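Side-chain contact in acetyl-CoA acetyltransferase (Elizabethkingia anophelis NUHP1, PDB 6BN2), which probably condenses two molecules of acetyl-CoA into acetoacetyl-CoA, with release of coenzyme A, as a thiolase that binds calcium: residues Q188-S193 / V230-I235. Residues are numbered along the deposited sequence; the frame is centred on the assembly and turned at random. Where two conformers were deposited one is given.
Sequences QSYERS and VKFDRI. With CA (calcium ion), chain B.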
ATOM      1  N   GLN A 188      14.189  27.710  14.588  1.00 19.24           N
ATOM      2  CA  GLN A 188      14.465  26.781  15.678  1.00 21.82           C
ATOM      3  C   GLN A 188      14.698  25.364  15.155  1.00 18.16           C
ATOM      4  O   GLN A 188      15.584  24.657  15.644  1.00 19.16           O
ATOM      5  CB  GLN A 188      13.324  26.816  16.694  1.00 21.66           C
ATOM      6  CG  GLN A 188      13.496  25.842  17.847  1.00 27.18           C
ATOM      7  CD  GLN A 188      12.870  26.360  19.135  1.00 39.81           C
ATOM      8  OE1 GLN A 188      13.386  27.287  19.763  1.00 50.25           O
ATOM      9  NE2 GLN A 188      11.753  25.770  19.525  1.00 37.72           N
ATOM     10  N   SER A 189      13.925  24.931  14.151  1.00 15.24           N
ATOM     11  CA  SER A 189      14.146  23.595  13.601  1.00 15.05           C
ATOM     12  C   SER A 189      15.529  23.484  12.955  1.00 17.95           C
ATOM     13  O   SER A 189      16.243  22.495  13.167  1.00 17.55           O
ATOM     14  CB  SER A 189      13.038  23.256  12.596  1.00 18.06           C
ATOM     15  OG  SER A 189      13.148  21.919  12.136  1.00 19.93           O
ATOM     16  N   TYR A 190      15.939  24.499  12.190  1.00 16.52           N
ATOM     17  CA  TYR A 190      17.292  24.500  11.631  1.00 17.85           C
ATOM     18  C   TYR A 190      18.356  24.475  12.725  1.00 21.29           C
ATOM     19  O   TYR A 190      19.359  23.751  12.613  1.00 19.33           O
ATOM     20  CB  TYR A 190      17.507  25.719  10.723  1.00 18.37           C
ATOM     21  CG  TYR A 190      16.797  25.602   9.388  1.00 20.45           C
ATOM     22  CD1 TYR A 190      17.314  24.814   8.369  1.00 25.92           C
ATOM     23  CD2 TYR A 190      15.619  26.287   9.150  1.00 24.75           C
ATOM     24  CE1 TYR A 190      16.656  24.701   7.143  1.00 26.24           C
ATOM     25  CE2 TYR A 190      14.955  26.177   7.945  1.00 27.19           C
ATOM     26  CZ  TYR A 190      15.472  25.385   6.951  1.00 28.26           C
ATOM     27  OH  TYR A 190      14.807  25.301   5.743  1.00 33.73           O
ATOM     28  N   GLU A 191      18.179  25.294  13.764  1.00 18.33           N
ATOM     29  CA  GLU A 191      19.180  25.360  14.825  1.00 19.07           C
ATOM     30  C   GLU A 191      19.273  24.038  15.570  1.00 19.96           C
ATOM     31  O   GLU A 191      20.372  23.559  15.869  1.00 20.71           O
ATOM     32  CB  GLU A 191      18.833  26.479  15.795  1.00 19.34           C
ATOM     33  CG  GLU A 191      19.030  27.867  15.252  1.00 24.74           C
ATOM     34  CD  GLU A 191      18.504  28.917  16.207  1.00 33.83           C
ATOM     35  OE1 GLU A 191      17.630  28.584  17.041  1.00 34.44           O
ATOM     36  OE2 GLU A 191      18.944  30.078  16.108  1.00 32.76           O
ATOM     37  N   ARG A 192      18.123  23.442  15.889  1.00 17.64           N
ATOM     38  CA  ARG A 192      18.133  22.187  16.627  1.00 19.43           C
ATOM     39  C   ARG A 192      18.748  21.074  15.798  1.00 18.25           C
ATOM     40  O   ARG A 192      19.450  20.213  16.342  1.00 18.12           O
ATOM     41  CB  ARG A 192      16.713  21.808  17.041  1.00 16.84           C
ATOM     42  CG  ARG A 192      16.152  22.676  18.153  1.00 17.92           C
ATOM     43  CD  ARG A 192      14.679  22.284  18.382  1.00 20.25           C
ATOM     44  NE  ARG A 192      14.169  22.918  19.573  1.00 23.62           N
ATOM     45  CZ  ARG A 192      13.000  22.622  20.125  1.00 30.04           C
ATOM     46  NH1 ARG A 192      12.240  21.699  19.568  1.00 24.08           N
ATOM     47  NH2 ARG A 192      12.602  23.248  21.224  1.00 29.76           N
ATOM     48  N   SER A 193      18.485  21.074  14.486  1.00 16.06           N
ATOM     49  CA  SER A 193      19.036  20.037  13.612  1.00 14.75           C
ATOM     50  C   SER A 193      20.555  20.122  13.572  1.00 16.69           C
ATOM     51  O   SER A 193      21.252  19.106  13.676  1.00 17.54           O
ATOM     52  CB  SER A 193      18.467  20.188  12.201  1.00 18.01           C
ATOM     53  OG  SER A 193      17.049  19.971  12.204  1.00 18.01           O
ATOM     54  N   VAL A 230      20.104  26.858   4.129  1.00 39.71           N
ATOM     55  CA  VAL A 230      19.347  27.911   4.793  1.00 38.55           C
ATOM     56  C   VAL A 230      20.222  29.152   4.870  1.00 38.53           C
ATOM     57  O   VAL A 230      21.434  29.063   5.077  1.00 39.34           O
ATOM     58  CB  VAL A 230      18.871  27.468   6.196  1.00 38.37           C
ATOM     59  CG1 VAL A 230      20.065  27.255   7.136  1.00 34.47           C
ATOM     60  CG2 VAL A 230      17.884  28.479   6.772  1.00 43.11           C
ATOM     61  N   LYS A 231      19.604  30.310   4.675  1.00 37.04           N
ATOM     62  CA  LYS A 231      20.246  31.602   4.897  1.00 36.58           C
ATOM     63  C   LYS A 231      19.336  32.345   5.868  1.00 37.97           C
ATOM     64  O   LYS A 231      18.276  32.838   5.472  1.00 37.28           O
ATOM     65  CB  LYS A 231      20.437  32.362   3.589  1.00 39.08           C
ATOM     66  N   PHE A 232      19.743  32.409   7.142  1.00 38.19           N
ATOM     67  CA  PHE A 232      18.832  32.878   8.184  1.00 38.90           C
ATOM     68  C   PHE A 232      18.394  34.317   7.944  1.00 39.95           C
ATOM     69  O   PHE A 232      17.236  34.668   8.203  1.00 40.96           O
ATOM     70  CB  PHE A 232      19.484  32.743   9.561  1.00 41.96           C
ATOM     71  CG  PHE A 232      19.667  31.320  10.012  1.00 44.24           C
ATOM     72  CD1 PHE A 232      18.576  30.552  10.375  1.00 39.16           C
ATOM     73  CD2 PHE A 232      20.931  30.747  10.067  1.00 48.74           C
ATOM     74  CE1 PHE A 232      18.735  29.237  10.791  1.00 35.14           C
ATOM     75  CE2 PHE A 232      21.098  29.432  10.480  1.00 44.04           C
ATOM     76  CZ  PHE A 232      19.992  28.679  10.844  1.00 41.60           C
ATOM     77  N   ASP A 233      19.295  35.161   7.434  1.00 38.32           N
ATOM     78  CA  ASP A 233      18.960  36.566   7.242  0.53 41.62           C
ATOM     79  C   ASP A 233      17.974  36.781   6.100  1.00 43.82           C
ATOM     80  O   ASP A 233      17.349  37.846   6.034  1.00 45.87           O
ATOM     81  CB  ASP A 233      20.231  37.389   7.008  0.53 44.74           C
ATOM     82  CG  ASP A 233      20.955  37.007   5.727  0.53 46.39           C
ATOM     83  OD1 ASP A 233      20.745  35.885   5.224  0.53 46.05           O
ATOM     84  OD2 ASP A 233      21.751  37.833   5.232  0.53 54.15           O
ATOM     85  N   ARG A 234      17.820  35.805   5.206  1.00 40.83           N
ATOM     86  CA  ARG A 234      16.862  35.918   4.116  1.00 42.68           C
ATOM     87  C   ARG A 234      15.465  35.464   4.516  1.00 38.51           C
ATOM     88  O   ARG A 234      14.492  35.847   3.855  1.00 40.39           O
ATOM     89  CB  ARG A 234      17.329  35.094   2.911  1.00 43.05           C
ATOM     90  N   ILE A 235      15.359  34.671   5.584  1.00 34.51           N
ATOM     91  CA  ILE A 235      14.076  34.058   5.950  1.00 28.88           C
ATOM     92  C   ILE A 235      12.948  35.081   6.102  1.00 31.76           C
ATOM     93  O   ILE A 235      11.875  34.870   5.514  1.00 32.29           O
ATOM     94  CB  ILE A 235      14.257  33.173   7.198  1.00 28.43           C
ATOM     95  CG1 ILE A 235      14.958  31.868   6.809  1.00 28.71           C
ATOM     96  CG2 ILE A 235      12.918  32.886   7.877  1.00 29.40           C
ATOM     97  CD1 ILE A 235      15.290  30.941   7.970  1.00 29.98           C
TER
HETATM   98 CA    CA B 401      12.388  24.605   4.471  0.67 40.60          CA
HETATM   99  O   HOH W   1      14.167  23.219   4.682  1.00 44.37           O
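Val230 caps one face of the Tyr190 ring with its CG2 methyl, which stands 3.7 Å from the ring centroid and 3° off the ring normal, a CH-pi contact. That methyl is placed there by a first torsion that sets CG2 anti to the backbone N, while Val230 CB approaches the ring margin, 3.7 Å from Tyr190 CE1. This is the tight part of the contact, and the tyrosine in it is buried. Farther out, Phe232 is the looser element. It turns an edge of its ring to the root of the tyrosine, with Phe232 CE1 3.7 Å from Tyr190 CB, and receives Val230 CG1 over the rim of one face. Phe232 also touches Ile187, about one helical turn before Tyr190, yet remains exposed to solvent. At the inner end, Tyr190 OH reaches the calcium ion at 2.8 Å, a long ligand distance beside the 2.3 Å of the water on the same ion. The carbonyl O of Ala254 joins them there, and Ala353 of helix 351-354 packs against Tyr190. The contact thus joins helix 179-198 to the loop between strands 219-221 and 258-268, within the thiolase N-terminal family region, and covers one ring face of a tyrosine whose hydroxyl binds calcium.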